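Side-chain contacts in SsfS6 (PDB 4FZR), which belongs to the GT-B clan of glycosyltransferase-like proteins, related to erythromycin biosynthesis protein CIII, and is built from two Rossmann-like domains: residues Pro34-Leu39 / His44-Ala49; Met205-Tyr210 / Thr312-Leu317. All coordinates share one frame; numbering follows the deposited sequence. Where two conformers were deposited one is given.

Interaction 1 (Pro34-Leu39 / His44-Ala49); sequences PLSWAL and HEVLVA
One hydrogen bond joins Leu39 to His44 across the turn that leads from helix 33-41 to strand 45-51: His44 N donates to Leu39 O at 3.1 Å, with an N-H...O angle of 153°. The same oxygen also lies obliquely by the imidazole, 3.2 Å from His44 CD2. With His44 CG anti to its carbonyl carbon (chi1 -51°), the ring stays beside this turn, where NE2 bonds to Glu396 OE1 near the C-terminus. The apolar contact is made by Val46, whose CG2 methyl sits 3.9 Å from Leu39 CB. A carbonyl oxygen, Ser36 O, lies beside the same Val46 CG2 at 3.7 Å. Further along the strand, Val48 CG2 comes within 4.3 Å of Ser36 OG, a hydroxyl that is hydrogen-bonded back to Leu32 O, just before the helix. Helix and strand run nearly antiparallel, at 153°, with axes 8.3 Å apart, the helix lying against one face of the parallel sheet as in a beta-alpha-beta crossover of a Rossmann-like domain. The chemistry implies a division of labour: a single backbone bond ties the connection, while Val46, Leu39 and Ser36 carry the packing of helix on strand, with backbone oxygens sharing in it.

Interaction 2 (Met205-Tyr210 / Thr312-Leu317); sequences MRYVPY and TTLTCL
Leu314, on helix 310-318 of the C-terminal half of this GT-B fold, packs against Tyr207, in the chain that follows strand 203-204 of the N-terminal half, so the contact joins the two family regions. Its CB lies over the centre of one face of the phenol ring, 3.6 Å from the centroid and 14° off the ring normal, a CH-pi contact. The branch beyond adds a second touch, CD1 standing 3.9 Å from Tyr207 CE1, and the two side chains cross at about a right angle. Tyr207 reaches the helix because its CG is anti to the backbone N (chi1 -180°), which carries the ring out from the extended chain; Met382 of helix 370-382 also touches this side chain. One residue on, Thr315 turns both branches to Pro209: OG1 and CG2 each approach Pro209 CB. Its hydroxyl is held by polar partners beyond the two segments, being hydrogen-bonded to Gly311 O one turn back in the helix and to Asn211 ND2, just past the loop segment. The second of these bonds gives the otherwise apolar interface a polar tie to the same loop. At its far end the tyrosine brings OH to 4.2 Å from Thr315 OG1.

How the interactions relate
The centres of the two contacts lie about 18 Å apart, and they follow one another along the chain: interaction 1 closes within the first helix-strand connection of the seven-stranded parallel sheet, long before 205-210 meets 312-317. Interaction 1 is internal to the N-terminal domain; interaction 2 joins the chain leaving that domain's edge strand 203-204 to a helix following strand 303-306 of the six-stranded C-terminal sheet. They touch directly, Pro34 CG lying 3.4 Å from Val208 O and Leu35 CD1 3.8 Å from Met205 CE. Helix 388-395 packs on both. Segments of each also reach the second subunit, where Trp37 stacks on its counterpart, so domain and subunit interfaces are close neighbours.

Interaction 1 (Pro34-Leu39 / His44-Ala49)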
ATOM      1  N   PRO A  34      -7.523   0.905   0.132  1.00 18.83           N
ATOM      2  CA  PRO A  34      -7.271   2.226  -0.461  1.00 16.48           C
ATOM      3  C   PRO A  34      -7.607   3.404   0.462  1.00 15.65           C
ATOM      4  O   PRO A  34      -6.894   4.406   0.441  1.00  9.68           O
ATOM      5  CB  PRO A  34      -8.163   2.224  -1.708  1.00 16.24           C
ATOM      6  CG  PRO A  34      -8.329   0.774  -2.042  1.00 11.34           C
ATOM      7  CD  PRO A  34      -8.424   0.096  -0.710  1.00 11.85           C
ATOM      8  N   LEU A  35      -8.666   3.290   1.257  1.00 11.02           N
ATOM      9  CA  LEU A  35      -8.995   4.344   2.210  1.00 12.09           C
ATOM     10  C   LEU A  35      -7.940   4.399   3.312  1.00 14.94           C
ATOM     11  O   LEU A  35      -7.576   5.479   3.783  1.00 12.69           O
ATOM     12  CB  LEU A  35     -10.382   4.118   2.815  1.00 13.73           C
ATOM     13  CG  LEU A  35     -10.876   5.204   3.778  1.00 21.06           C
ATOM     14  CD1 LEU A  35     -10.773   6.593   3.157  1.00 14.59           C
ATOM     15  CD2 LEU A  35     -12.309   4.926   4.211  1.00 18.35           C
ATOM     16  N   SER A  36      -7.447   3.228   3.710  1.00 13.52           N
ATOM     17  CA  SER A  36      -6.422   3.124   4.746  1.00  9.75           C
ATOM     18  C   SER A  36      -5.127   3.795   4.314  1.00 13.91           C
ATOM     19  O   SER A  36      -4.468   4.464   5.108  1.00  7.03           O
ATOM     20  CB  SER A  36      -6.139   1.657   5.071  1.00  7.18           C
ATOM     21  OG  SER A  36      -7.178   1.092   5.850  1.00 11.99           O
ATOM     22  N   TRP A  37      -4.756   3.597   3.054  1.00  9.93           N
ATOM     23  CA  TRP A  37      -3.561   4.231   2.513  1.00 11.68           C
ATOM     24  C   TRP A  37      -3.778   5.722   2.246  1.00 15.07           C
ATOM     25  O   TRP A  37      -2.826   6.504   2.258  1.00  9.11           O
ATOM     26  CB  TRP A  37      -3.102   3.525   1.234  1.00  6.70           C
ATOM     27  CG  TRP A  37      -1.929   2.620   1.463  1.00 19.24           C
ATOM     28  CD1 TRP A  37      -1.914   1.256   1.382  1.00 17.38           C
ATOM     29  CD2 TRP A  37      -0.600   3.016   1.825  1.00 15.62           C
ATOM     30  NE1 TRP A  37      -0.655   0.780   1.664  1.00 14.56           N
ATOM     31  CE2 TRP A  37       0.170   1.839   1.939  1.00 16.50           C
ATOM     32  CE3 TRP A  37       0.016   4.252   2.060  1.00 13.29           C
ATOM     33  CZ2 TRP A  37       1.524   1.861   2.279  1.00 15.92           C
ATOM     34  CZ3 TRP A  37       1.362   4.272   2.395  1.00 12.35           C
ATOM     35  CH2 TRP A  37       2.100   3.083   2.502  1.00 11.46           C
ATOM     36  N   ALA A  38      -5.026   6.106   1.996  1.00 11.67           N
ATOM     37  CA  ALA A  38      -5.367   7.509   1.792  1.00 10.50           C
ATOM     38  C   ALA A  38      -5.151   8.270   3.094  1.00 13.37           C
ATOM     39  O   ALA A  38      -4.665   9.402   3.095  1.00 11.44           O
ATOM     40  CB  ALA A  38      -6.813   7.648   1.327  1.00  9.77           C
ATOM     41  N   LEU A  39      -5.515   7.635   4.202  1.00 10.49           N
ATOM     42  CA  LEU A  39      -5.286   8.205   5.523  1.00 12.35           C
ATOM     43  C   LEU A  39      -3.793   8.330   5.793  1.00 17.29           C
ATOM     44  O   LEU A  39      -3.310   9.380   6.219  1.00 16.35           O
ATOM     45  CB  LEU A  39      -5.937   7.332   6.599  1.00  8.11           C
ATOM     46  CG  LEU A  39      -7.467   7.274   6.570  1.00 14.83           C
ATOM     47  CD1 LEU A  39      -7.997   6.219   7.541  1.00 11.51           C
ATOM     48  CD2 LEU A  39      -8.064   8.642   6.877  1.00 12.64           C
ATOM     49  N   HIS A  44      -1.612  10.511   8.614  1.00 17.76           N
ATOM     50  CA  HIS A  44      -2.221   9.876   9.779  1.00 17.26           C
ATOM     51  C   HIS A  44      -1.591   8.513  10.072  1.00 12.18           C
ATOM     52  O   HIS A  44      -0.901   7.943   9.230  1.00 12.21           O
ATOM     53  CB  HIS A  44      -3.733   9.754   9.582  1.00 18.85           C
ATOM     54  CG  HIS A  44      -4.383  11.044   9.188  1.00 17.68           C
ATOM     55  ND1 HIS A  44      -4.382  12.157  10.000  1.00 22.20           N
ATOM     56  CD2 HIS A  44      -5.035  11.404   8.056  1.00 18.95           C
ATOM     57  CE1 HIS A  44      -5.014  13.145   9.391  1.00 23.23           C
ATOM     58  NE2 HIS A  44      -5.421  12.714   8.212  1.00 20.04           N
ATOM     59  N   GLU A  45      -1.813   8.016  11.283  1.00 12.73           N
ATOM     60  CA  GLU A  45      -1.265   6.731  11.690  1.00 15.41           C
ATOM     61  C   GLU A  45      -2.345   5.657  11.602  1.00 18.15           C
ATOM     62  O   GLU A  45      -3.455   5.845  12.102  1.00 16.96           O
ATOM     63  CB  GLU A  45      -0.725   6.823  13.115  1.00 18.32           C
ATOM     64  CG  GLU A  45       0.153   5.655  13.505  1.00 33.51           C
ATOM     65  CD  GLU A  45       0.959   5.927  14.762  1.00 55.31           C
ATOM     66  OE1 GLU A  45       1.142   7.115  15.110  1.00 49.51           O
ATOM     67  OE2 GLU A  45       1.410   4.950  15.400  1.00 56.42           O
ATOM     68  N   VAL A  46      -2.020   4.531  10.971  1.00 18.52           N
ATOM     69  CA  VAL A  46      -3.014   3.492  10.711  1.00 18.31           C
ATOM     70  C   VAL A  46      -2.564   2.121  11.206  1.00 17.95           C
ATOM     71  O   VAL A  46      -1.404   1.738  11.056  1.00 18.15           O
ATOM     72  CB  VAL A  46      -3.347   3.402   9.201  1.00 17.45           C
ATOM     73  CG1 VAL A  46      -4.138   2.134   8.890  1.00 22.17           C
ATOM     74  CG2 VAL A  46      -4.113   4.639   8.752  1.00 17.42           C
ATOM     75  N   LEU A  47      -3.496   1.389  11.804  1.00 15.44           N
ATOM     76  CA  LEU A  47      -3.257   0.009  12.195  1.00 15.16           C
ATOM     77  C   LEU A  47      -4.480  -0.825  11.820  1.00 17.14           C
ATOM     78  O   LEU A  47      -5.590  -0.562  12.285  1.00  9.05           O
ATOM     79  CB  LEU A  47      -2.984  -0.085  13.698  1.00 18.92           C
ATOM     80  CG  LEU A  47      -2.679  -1.480  14.257  1.00 18.73           C
ATOM     81  CD1 LEU A  47      -1.472  -2.097  13.573  1.00 13.15           C
ATOM     82  CD2 LEU A  47      -2.452  -1.413  15.755  1.00 13.09           C
ATOM     83  N   VAL A  48      -4.279  -1.819  10.961  1.00 15.26           N
ATOM     84  CA  VAL A  48      -5.377  -2.681  10.537  1.00 19.02           C
ATOM     85  C   VAL A  48      -5.456  -3.906  11.438  1.00 18.88           C
ATOM     86  O   VAL A  48      -4.503  -4.683  11.531  1.00 15.60           O
ATOM     87  CB  VAL A  48      -5.224  -3.127   9.074  1.00 12.26           C
ATOM     88  CG1 VAL A  48      -6.393  -4.019   8.666  1.00 10.30           C
ATOM     89  CG2 VAL A  48      -5.124  -1.913   8.167  1.00  9.83           C
ATOM     90  N   ALA A  49      -6.591  -4.064  12.110  1.00 16.09           N
ATOM     91  CA  ALA A  49      -6.788  -5.173  13.032  1.00 21.17           C
ATOM     92  C   ALA A  49      -7.787  -6.172  12.452  1.00 22.47           C
ATOM     93  O   ALA A  49      -8.889  -5.798  12.049  1.00 17.03           O
ATOM     94  CB  ALA A  49      -7.262  -4.655  14.383  1.00 16.94           C
TER

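Interaction 2 (Met205-Tyr210 / Thr312-Leu317)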
HETATM    1  N   MSE A 205     -18.546   7.804  -2.488  1.00 19.05           N
HETATM    2  CA  MSE A 205     -17.105   7.726  -2.687  1.00 22.81           C
HETATM    3  C   MSE A 205     -16.785   6.848  -3.891  1.00 19.85           C
HETATM    4  O   MSE A 205     -17.410   5.811  -4.100  1.00 17.69           O
HETATM    5  CB  MSE A 205     -16.408   7.151  -1.453  1.00 15.92           C
HETATM    6  CG  MSE A 205     -14.879   7.232  -1.535  1.00 28.51           C
HETATM    7 SE   MSE A 205     -13.898   5.951  -0.422  1.00 27.80          SE
HETATM    8  CE  MSE A 205     -14.056   6.766   1.300  1.00 19.78           C
ATOM      9  N   ARG A 206     -15.806   7.272  -4.680  0.52 18.53           N
ATOM     10  CA  ARG A 206     -15.358   6.508  -5.836  0.52 18.44           C
ATOM     11  C   ARG A 206     -14.627   5.246  -5.384  0.52 17.98           C
ATOM     12  O   ARG A 206     -13.753   5.304  -4.521  0.52 20.45           O
ATOM     13  CB  ARG A 206     -14.430   7.367  -6.695  0.52 18.32           C
ATOM     14  CG  ARG A 206     -13.901   6.678  -7.937  0.52 18.49           C
ATOM     15  CD  ARG A 206     -12.912   7.573  -8.665  0.52 20.04           C
ATOM     16  NE  ARG A 206     -12.219   6.873  -9.741  0.52 24.18           N
ATOM     17  CZ  ARG A 206     -11.301   7.430 -10.525  0.52 20.94           C
ATOM     18  NH1 ARG A 206     -10.963   8.701 -10.358  0.52 20.42           N
ATOM     19  NH2 ARG A 206     -10.719   6.718 -11.479  0.52 21.61           N
ATOM     20  N   TYR A 207     -14.993   4.107  -5.964  1.00 13.06           N
ATOM     21  CA  TYR A 207     -14.376   2.837  -5.614  1.00 13.07           C
ATOM     22  C   TYR A 207     -13.051   2.670  -6.335  1.00 20.05           C
ATOM     23  O   TYR A 207     -13.015   2.538  -7.557  1.00 14.72           O
ATOM     24  CB  TYR A 207     -15.297   1.680  -5.978  1.00 14.74           C
ATOM     25  CG  TYR A 207     -14.736   0.320  -5.642  1.00 22.26           C
ATOM     26  CD1 TYR A 207     -14.855  -0.202  -4.359  1.00 24.77           C
ATOM     27  CD2 TYR A 207     -14.098  -0.449  -6.608  1.00 18.43           C
ATOM     28  CE1 TYR A 207     -14.353  -1.450  -4.046  1.00 27.07           C
ATOM     29  CE2 TYR A 207     -13.595  -1.701  -6.305  1.00 19.96           C
ATOM     30  CZ  TYR A 207     -13.725  -2.197  -5.023  1.00 26.32           C
ATOM     31  OH  TYR A 207     -13.224  -3.440  -4.711  1.00 35.30           O
ATOM     32  N   VAL A 208     -11.963   2.691  -5.573  1.00 18.76           N
ATOM     33  CA  VAL A 208     -10.642   2.419  -6.124  1.00 14.99           C
ATOM     34  C   VAL A 208     -10.336   0.939  -5.895  1.00 17.33           C
ATOM     35  O   VAL A 208     -10.299   0.476  -4.753  1.00 16.39           O
ATOM     36  CB  VAL A 208      -9.564   3.307  -5.475  1.00 18.17           C
ATOM     37  CG1 VAL A 208      -8.170   2.888  -5.937  1.00 18.02           C
ATOM     38  CG2 VAL A 208      -9.825   4.777  -5.798  1.00 17.15           C
ATOM     39  N   PRO A 209     -10.143   0.181  -6.985  1.00 19.89           N
ATOM     40  CA  PRO A 209      -9.955  -1.268  -6.842  1.00 24.65           C
ATOM     41  C   PRO A 209      -8.651  -1.654  -6.146  1.00 29.59           C
ATOM     42  O   PRO A 209      -7.590  -1.108  -6.464  1.00 21.60           O
ATOM     43  CB  PRO A 209      -9.936  -1.770  -8.293  1.00 20.60           C
ATOM     44  CG  PRO A 209     -10.548  -0.671  -9.105  1.00 18.60           C
ATOM     45  CD  PRO A 209     -10.207   0.594  -8.397  1.00 16.77           C
ATOM     46  N   TYR A 210      -8.738  -2.578  -5.193  1.00 18.87           N
ATOM     47  CA  TYR A 210      -7.555  -3.277  -4.717  1.00 20.58           C
ATOM     48  C   TYR A 210      -7.822  -4.775  -4.634  1.00 19.90           C
ATOM     49  O   TYR A 210      -8.573  -5.239  -3.777  1.00 16.80           O
ATOM     50  CB  TYR A 210      -7.089  -2.760  -3.357  1.00 12.35           C
ATOM     51  CG  TYR A 210      -5.854  -3.490  -2.878  1.00 16.30           C
ATOM     52  CD1 TYR A 210      -4.618  -3.263  -3.475  1.00 17.13           C
ATOM     53  CD2 TYR A 210      -5.927  -4.424  -1.855  1.00 15.74           C
ATOM     54  CE1 TYR A 210      -3.491  -3.938  -3.058  1.00 10.34           C
ATOM     55  CE2 TYR A 210      -4.802  -5.103  -1.428  1.00 13.82           C
ATOM     56  CZ  TYR A 210      -3.587  -4.855  -2.033  1.00 12.94           C
ATOM     57  OH  TYR A 210      -2.466  -5.530  -1.615  1.00 15.50           O
ATOM     58  N   THR A 312     -14.954  -7.943  -7.124  1.00 26.62           N
ATOM     59  CA  THR A 312     -14.855  -8.198  -8.554  1.00 29.46           C
ATOM     60  C   THR A 312     -15.905  -7.395  -9.323  1.00 26.94           C
ATOM     61  O   THR A 312     -15.617  -6.829 -10.377  1.00 25.97           O
ATOM     62  CB  THR A 312     -15.044  -9.692  -8.863  1.00 37.88           C
ATOM     63  OG1 THR A 312     -14.183 -10.474  -8.025  1.00 43.66           O
ATOM     64  CG2 THR A 312     -14.725  -9.982 -10.317  1.00 37.66           C
ATOM     65  N   THR A 313     -17.120  -7.347  -8.785  1.00 25.56           N
ATOM     66  CA  THR A 313     -18.204  -6.603  -9.413  1.00 26.05           C
ATOM     67  C   THR A 313     -17.839  -5.132  -9.536  1.00 24.05           C
ATOM     68  O   THR A 313     -17.890  -4.558 -10.625  1.00 23.86           O
ATOM     69  CB  THR A 313     -19.498  -6.709  -8.595  1.00 29.68           C
ATOM     70  OG1 THR A 313     -19.969  -8.061  -8.613  1.00 23.66           O
ATOM     71  CG2 THR A 313     -20.575  -5.794  -9.168  1.00 27.67           C
ATOM     72  N   LEU A 314     -17.470  -4.526  -8.413  1.00 24.12           N
ATOM     73  CA  LEU A 314     -17.131  -3.109  -8.388  1.00 18.14           C
ATOM     74  C   LEU A 314     -15.893  -2.814  -9.228  1.00 19.66           C
ATOM     75  O   LEU A 314     -15.785  -1.741  -9.821  1.00 23.64           O
ATOM     76  CB  LEU A 314     -16.945  -2.633  -6.947  1.00 18.30           C
ATOM     77  CG  LEU A 314     -18.264  -2.498  -6.185  1.00 19.40           C
ATOM     78  CD1 LEU A 314     -18.038  -2.606  -4.694  1.00 19.93           C
ATOM     79  CD2 LEU A 314     -18.934  -1.176  -6.526  1.00 21.94           C
ATOM     80  N   THR A 315     -14.970  -3.770  -9.296  1.00 14.15           N
ATOM     81  CA  THR A 315     -13.770  -3.599 -10.107  1.00 20.64           C
ATOM     82  C   THR A 315     -14.147  -3.498 -11.585  1.00 20.29           C
ATOM     83  O   THR A 315     -13.702  -2.590 -12.290  1.00 18.82           O
ATOM     84  CB  THR A 315     -12.770  -4.762  -9.917  1.00 23.58           C
ATOM     85  OG1 THR A 315     -12.403  -4.869  -8.537  1.00 23.00           O
ATOM     86  CG2 THR A 315     -11.509  -4.526 -10.737  1.00  9.37           C
ATOM     87  N   CYS A 316     -14.973  -4.434 -12.044  1.00 24.34           N
ATOM     88  CA  CYS A 316     -15.456  -4.443 -13.426  1.00 21.27           C
ATOM     89  C   CYS A 316     -16.243  -3.180 -13.765  1.00 16.21           C
ATOM     90  O   CYS A 316     -16.043  -2.581 -14.820  1.00 17.85           O
ATOM     91  CB  CYS A 316     -16.338  -5.667 -13.665  1.00 21.78           C
ATOM     92  SG  CYS A 316     -15.454  -7.235 -13.617  1.00 24.55           S
ATOM     93  N   LEU A 317     -17.147  -2.791 -12.872  1.00 17.68           N
ATOM     94  CA  LEU A 317     -17.910  -1.560 -13.045  1.00 21.85           C
ATOM     95  C   LEU A 317     -16.987  -0.357 -13.224  1.00 23.32           C
ATOM     96  O   LEU A 317     -17.157   0.424 -14.162  1.00 21.16           O
ATOM     97  CB  LEU A 317     -18.851  -1.325 -11.855  1.00 17.89           C
ATOM     98  CG  LEU A 317     -20.223  -2.007 -11.876  1.00 27.50           C
ATOM     99  CD1 LEU A 317     -21.062  -1.548 -10.691  1.00 27.78           C
ATOM    100  CD2 LEU A 317     -20.947  -1.726 -13.182  1.00 19.98           C
TER